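Local coordinates for YfkN protein (Bacillus subtilis subsp. subtilis, PDB 3GVE) that belongs to the calcineurin-like phosphoesterase family of metal-dependent proteins and holds a manganese and a magnesium ion side by side, at residues Thr87-His90 and Pro91-Val95; Glu322-Thr325 and Asn326-Gln330. One frame throughout, in Å; residues are numbered along the deposited sequence. Where two conformers were deposited one is given.

How the interactions relate
From the N terminus, the chain leaves helix 70-85, runs through the loop 87-90 and turns into helix 91-98; interaction 1 is the local capping turn at that entry. Much later, after strand 300-312, interaction 2 links successive turns at the beginning of helix 322-340. Each is closed within one continuous stretch, so the two follow in series and neither nest nor cross. In space they meet, their centres about 12 Å apart: Ile328 packs on Pro91 and Val95, and Thr327 CG2 lies 3.6 Å from Ser94 O. The C-terminal helix is thereby laid against helix 91-98, both interactions lying on the same side of the chain's centre.

Interaction 1 of 2, residues Thr87-His90 and Pro91-Val95; sequences TKTH and PIISV
The imidazole of His90 meets the backbone N-H of Ile92 at its edge, the donor only 8° out of the ring plane, where ND1 accepts it over 3.1 Å. The N-H...ND1 angle is 151°. Pro91 N and Ile93 N approach the ring obliquely, and CE1 touches Ile92 CD1 at 3.7 Å, the two side chains running side by side. This is an N-cap: His90 stands just before helix 91-98 and uses a ring nitrogen to satisfy one of the first amides, which have no earlier carbonyl in the helix. Its CG lies anti to the backbone N (chi1 -168°), which turns the ND1 edge toward the first helical turn. The bond is consistent with ND1 being the unprotonated nitrogen. Proline suits the next place, since it needs no amide partner and its ring fixes phi near the helical value. His90 O starts the helical pattern by accepting from Ser94 N at 2.9 Å, while Ser94 OG adds at most a weak, unsettled bond. Thr89 brings its methyl CG2 to Ile93 CG2 at 3.9 Å, a branched residue suited to an extended approach. Among its neighbours, His90 touches Ala75 of helix 70-85 and Thr121 of helix 115-123, Ile92 reaches Leu71, and Pro91 meets Thr331 of helix 322-340.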
ATOM      1  N   THR A  87      28.017  12.216   5.986  1.00 23.76           N
ATOM      2  CA  THR A  87      28.838  12.225   4.793  1.00 26.70           C
ATOM      3  C   THR A  87      28.058  12.311   3.470  1.00 25.16           C
ATOM      4  O   THR A  87      28.448  12.998   2.555  1.00 26.37           O
ATOM      5  CB  THR A  87      29.771  10.981   4.791  1.00 32.51           C
ATOM      6  OG1 THR A  87      30.796  11.108   5.817  1.00 34.60           O
ATOM      7  CG2 THR A  87      30.313  10.632   3.341  1.00 34.78           C
ATOM      8  N   LYS A  88      26.946  11.587   3.390  1.00 21.46           N
ATOM      9  CA  LYS A  88      26.090  11.650   2.221  1.00 20.21           C
ATOM     10  C   LYS A  88      24.756  12.134   2.703  1.00 15.69           C
ATOM     11  O   LYS A  88      24.318  11.760   3.765  1.00 16.22           O
ATOM     12  CB  LYS A  88      25.901  10.270   1.615  1.00 23.25           C
ATOM     13  CG  LYS A  88      26.859   9.940   0.498  1.00 26.78           C
ATOM     14  CD  LYS A  88      26.560   8.561  -0.070  1.00 29.11           C
ATOM     15  CE  LYS A  88      27.818   7.708  -0.150  1.00 31.26           C
ATOM     16  NZ  LYS A  88      28.233   7.457  -1.528  1.00 32.51           N
ATOM     17  N   THR A  89      24.122  12.980   1.918  1.00 13.63           N
ATOM     18  CA  THR A  89      22.748  13.386   2.193  1.00 13.18           C
ATOM     19  C   THR A  89      21.781  12.286   1.739  1.00 11.45           C
ATOM     20  O   THR A  89      21.929  11.728   0.675  1.00 12.25           O
ATOM     21  CB  THR A  89      22.413  14.663   1.429  1.00 13.99           C
ATOM     22  OG1 THR A  89      23.347  15.679   1.793  1.00 16.89           O
ATOM     23  CG2 THR A  89      21.000  15.145   1.756  1.00 13.68           C
ATOM     24  N   HIS A  90      20.779  11.979   2.544  1.00 10.45           N
ATOM     25  CA  HIS A  90      19.761  11.022   2.106  1.00 10.41           C
ATOM     26  C   HIS A  90      19.197  11.547   0.774  1.00 10.00           C
ATOM     27  O   HIS A  90      18.808  12.688   0.692  1.00  9.52           O
ATOM     28  CB  HIS A  90      18.655  10.938   3.160  1.00  9.78           C
ATOM     29  CG  HIS A  90      17.709   9.794   2.954  1.00  8.67           C
ATOM     30  ND1 HIS A  90      16.990   9.626   1.791  1.00 10.24           N
ATOM     31  CD2 HIS A  90      17.381   8.757   3.755  1.00  9.14           C
ATOM     32  CE1 HIS A  90      16.252   8.539   1.889  1.00  9.77           C
ATOM     33  NE2 HIS A  90      16.465   7.997   3.072  1.00  9.56           N
ATOM     34  N   PRO A  91      19.141  10.706  -0.258  1.00 10.61           N
ATOM     35  CA  PRO A  91      18.665  11.160  -1.574  1.00 10.44           C
ATOM     36  C   PRO A  91      17.264  11.787  -1.549  1.00 10.10           C
ATOM     37  O   PRO A  91      17.015  12.704  -2.295  1.00 10.43           O
ATOM     38  CB  PRO A  91      18.683   9.875  -2.406  1.00 12.62           C
ATOM     39  CG  PRO A  91      19.782   9.109  -1.825  1.00 14.21           C
ATOM     40  CD  PRO A  91      19.680   9.338  -0.339  1.00 12.38           C
ATOM     41  N   ILE A  92      16.376  11.307  -0.687  1.00  9.57           N
ATOM     42  CA  ILE A  92      15.062  11.934  -0.569  1.00  9.52           C
ATOM     43  C   ILE A  92      15.193  13.366  -0.011  1.00  8.91           C
ATOM     44  O   ILE A  92      14.574  14.301  -0.498  1.00  9.58           O
ATOM     45  CB  ILE A  92      14.111  11.081   0.274  1.00 10.12           C
ATOM     46  CG1 ILE A  92      13.742   9.821  -0.516  1.00 10.34           C
ATOM     47  CG2 ILE A  92      12.873  11.886   0.667  1.00 11.15           C
ATOM     48  CD1 ILE A  92      12.950   8.809   0.281  1.00 11.29           C
ATOM     49  N   ILE A  93      16.021  13.512   1.011  1.00  9.06           N
ATOM     50  CA  ILE A  93      16.321  14.823   1.567  1.00  8.53           C
ATOM     51  C   ILE A  93      16.971  15.756   0.528  1.00  8.81           C
ATOM     52  O   ILE A  93      16.669  16.930   0.496  1.00  9.71           O
ATOM     53  CB  ILE A  93      17.169  14.709   2.859  1.00  9.06           C
ATOM     54  CG1 ILE A  93      16.391  13.928   3.945  1.00 10.39           C
ATOM     55  CG2 ILE A  93      17.603  16.103   3.372  1.00 10.11           C
ATOM     56  CD1 ILE A  93      15.042  14.577   4.364  1.00 11.35           C
ATOM     57  N   SER A  94      17.838  15.227  -0.334  1.00  9.67           N
ATOM     58  CA  SER A  94      18.370  16.064  -1.456  1.00 10.18           C
ATOM     59  C   SER A  94      17.285  16.635  -2.315  1.00  8.56           C
ATOM     60  O   SER A  94      17.400  17.783  -2.749  1.00  9.88           O
ATOM     61  CB  SER A  94      19.327  15.278  -2.322  1.00 12.47           C
ATOM     62  OG  SER A  94      20.393  14.731  -1.564  1.00 15.57           O
ATOM     63  N   VAL A  95      16.236  15.857  -2.578  1.00  8.92           N
ATOM     64  CA  VAL A  95      15.100  16.393  -3.353  1.00  8.73           C
ATOM     65  C   VAL A  95      14.391  17.533  -2.610  1.00  8.25           C
ATOM     66  O   VAL A  95      14.064  18.576  -3.148  1.00  9.25           O
ATOM     67  CB  VAL A  95      14.072  15.279  -3.709  1.00  9.26           C
ATOM     68  CG1 VAL A  95      12.862  15.838  -4.364  1.00 10.21           C
ATOM     69  CG2 VAL A  95      14.748  14.249  -4.669  1.00  9.98           C
TER

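Interaction 2 of 2, residues Glu322-Thr325 and Asn326-Gln330; sequences ETVT and NTIQQ
Thr327 turns its hydroxyl back onto the preceding helical turn, where OG1, set beside its own backbone N (chi1 -57°), donates to Thr323 O over 2.6 Å. Thr327 N also donates to Thr323 O, at 3.1 Å. Thr323 O is thus held by two donors, the amide well above the carbonyl plane and the hydroxyl tilted 19° from it. Threonine suits this place because the hydroxyl finds a partner within its own helix and leaves the methyl to pack against helix 91-98. The remaining backbone bonds are helical i to i+4 pairs: Asn326 N to Glu322 O at 2.9 Å, Ile328 N to Val324 O at 3.0 Å, and a weak one from Gln329 N to Thr325 O. Apolar contact is slight, with Ile328 CG2 4.5 Å from Val324 CG1, yet both side chains are buried. On the exposed flank, Thr325 CG2 lies 4.0 Å from Gln329 OE1, polar residues fitting a solvent-facing surface. Asn321 OD1 accepts from Val324 N at the helix start. The inner flank spans two helices: Val324 rests on Ala41 and Ala44 of helix 40-53, while Thr323 and Thr327 pack on Ala98 of helix 91-98.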
ATOM      1  N   GLU A 322      11.349  19.053 -13.468  0.50 14.86           N
ATOM      2  CA  GLU A 322      12.762  18.811 -13.748  0.50 16.20           C
ATOM      3  C   GLU A 322      13.676  18.838 -12.516  0.50 15.78           C
ATOM      4  O   GLU A 322      14.666  18.148 -12.503  0.50 16.17           O
ATOM      5  CB  GLU A 322      13.298  19.784 -14.812  0.50 20.35           C
ATOM      6  CG  GLU A 322      12.614  19.662 -16.154  0.50 26.32           C
ATOM      7  CD  GLU A 322      13.142  20.647 -17.189  0.50 31.69           C
ATOM      8  OE1 GLU A 322      14.055  21.434 -16.879  0.50 33.70           O
ATOM      9  OE2 GLU A 322      12.626  20.609 -18.324  0.50 34.00           O
ATOM     10  N   THR A 323      13.350  19.639 -11.503  1.00 15.37           N
ATOM     11  CA  THR A 323      14.245  19.749 -10.379  1.00 15.13           C
ATOM     12  C   THR A 323      14.223  18.398  -9.626  1.00 13.49           C
ATOM     13  O   THR A 323      15.247  17.922  -9.154  1.00 14.46           O
ATOM     14  CB  THR A 323      13.846  20.896  -9.442  1.00 16.74           C
ATOM     15  OG1 THR A 323      13.977  22.138 -10.146  1.00 18.41           O
ATOM     16  CG2 THR A 323      14.689  20.982  -8.126  1.00 16.86           C
ATOM     17  N   VAL A 324      13.034  17.813  -9.511  1.00 12.42           N
ATOM     18  CA  VAL A 324      12.912  16.510  -8.871  1.00 11.45           C
ATOM     19  C   VAL A 324      13.642  15.446  -9.672  1.00 11.56           C
ATOM     20  O   VAL A 324      14.449  14.733  -9.135  1.00 11.74           O
ATOM     21  CB  VAL A 324      11.441  16.096  -8.650  1.00 11.71           C
ATOM     22  CG1 VAL A 324      11.379  14.682  -8.084  1.00 12.36           C
ATOM     23  CG2 VAL A 324      10.772  17.093  -7.685  1.00 11.80           C
ATOM     24  N   THR A 325      13.348  15.366 -10.966  1.00 12.08           N
ATOM     25  CA  THR A 325      13.947  14.346 -11.806  1.00 12.98           C
ATOM     26  C   THR A 325      15.462  14.438 -11.815  1.00 13.05           C
ATOM     27  O   THR A 325      16.128  13.445 -11.636  1.00 13.53           O
ATOM     28  CB  THR A 325      13.402  14.395 -13.250  1.00 13.44           C
ATOM     29  OG1 THR A 325      11.988  14.241 -13.214  1.00 15.06           O
ATOM     30  CG2 THR A 325      13.983  13.280 -14.086  1.00 15.42           C
ATOM     31  N   ASN A 326      15.989  15.639 -12.018  1.00 13.63           N
ATOM     32  CA  ASN A 326      17.431  15.816 -12.084  1.00 15.16           C
ATOM     33  C   ASN A 326      18.113  15.430 -10.769  1.00 13.90           C
ATOM     34  O   ASN A 326      19.167  14.837 -10.751  1.00 14.82           O
ATOM     35  CB  ASN A 326      17.790  17.265 -12.447  1.00 19.09           C
ATOM     36  CG  ASN A 326      17.539  17.592 -13.913  1.00 24.51           C
ATOM     37  OD1 ASN A 326      17.280  16.714 -14.712  1.00 26.20           O
ATOM     38  ND2 ASN A 326      17.601  18.862 -14.249  1.00 26.70           N
ATOM     39  N   THR A 327      17.482  15.781  -9.663  1.00 11.87           N
ATOM     40  CA  THR A 327      18.067  15.542  -8.363  1.00 12.12           C
ATOM     41  C   THR A 327      18.088  14.057  -8.004  1.00 11.54           C
ATOM     42  O   THR A 327      19.068  13.555  -7.524  1.00 13.26           O
ATOM     43  CB  THR A 327      17.328  16.361  -7.287  1.00 11.85           C
ATOM     44  OG1 THR A 327      17.373  17.741  -7.653  1.00 13.34           O
ATOM     45  CG2 THR A 327      17.998  16.211  -5.939  1.00 12.98           C
ATOM     46  N   ILE A 328      16.995  13.366  -8.275  1.00 11.16           N
ATOM     47  CA  ILE A 328      16.847  11.972  -7.862  1.00 11.23           C
ATOM     48  C   ILE A 328      17.262  10.929  -8.908  1.00 11.49           C
ATOM     49  O   ILE A 328      17.350   9.785  -8.599  1.00 11.42           O
ATOM     50  CB  ILE A 328      15.375  11.691  -7.430  1.00 11.08           C
ATOM     51  CG1 ILE A 328      15.302  10.481  -6.494  1.00 11.05           C
ATOM     52  CG2 ILE A 328      14.478  11.514  -8.663  1.00 11.20           C
ATOM     53  CD1 ILE A 328      15.984  10.701  -5.142  1.00 11.99           C
ATOM     54  N   GLN A 329      17.503  11.348 -10.142  1.00 12.67           N
ATOM     55  CA  GLN A 329      17.716  10.415 -11.253  1.00 14.06           C
ATOM     56  C   GLN A 329      18.703   9.282 -10.970  1.00 13.43           C
ATOM     57  O   GLN A 329      18.390   8.130 -11.197  1.00 13.21           O
ATOM     58  CB  GLN A 329      18.165  11.165 -12.508  1.00 16.50           C
ATOM     59  CG  GLN A 329      18.416  10.252 -13.671  1.00 19.37           C
ATOM     60  CD  GLN A 329      18.341  10.998 -14.960  1.00 22.79           C
ATOM     61  OE1 GLN A 329      17.298  11.448 -15.358  1.00 23.12           O
ATOM     62  NE2 GLN A 329      19.475  11.150 -15.609  1.00 25.29           N
ATOM     63  N   GLN A 330      19.888   9.620 -10.484  1.00 13.25           N
ATOM     64  CA  GLN A 330      20.914   8.592 -10.253  1.00 14.31           C
ATOM     65  C   GLN A 330      20.434   7.578  -9.217  1.00 12.93           C
ATOM     66  O   GLN A 330      20.590   6.399  -9.382  1.00 12.79           O
ATOM     67  CB  GLN A 330      22.257   9.191  -9.830  1.00 16.95           C
ATOM     68  CG  GLN A 330      23.402   8.164  -9.872  1.00 21.32           C
ATOM     69  CD  GLN A 330      23.467   7.436 -11.217  1.00 24.52           C
ATOM     70  OE1 GLN A 330      23.657   8.062 -12.248  1.00 26.59           O
ATOM     71  NE2 GLN A 330      23.259   6.120 -11.204  1.00 24.53           N
TER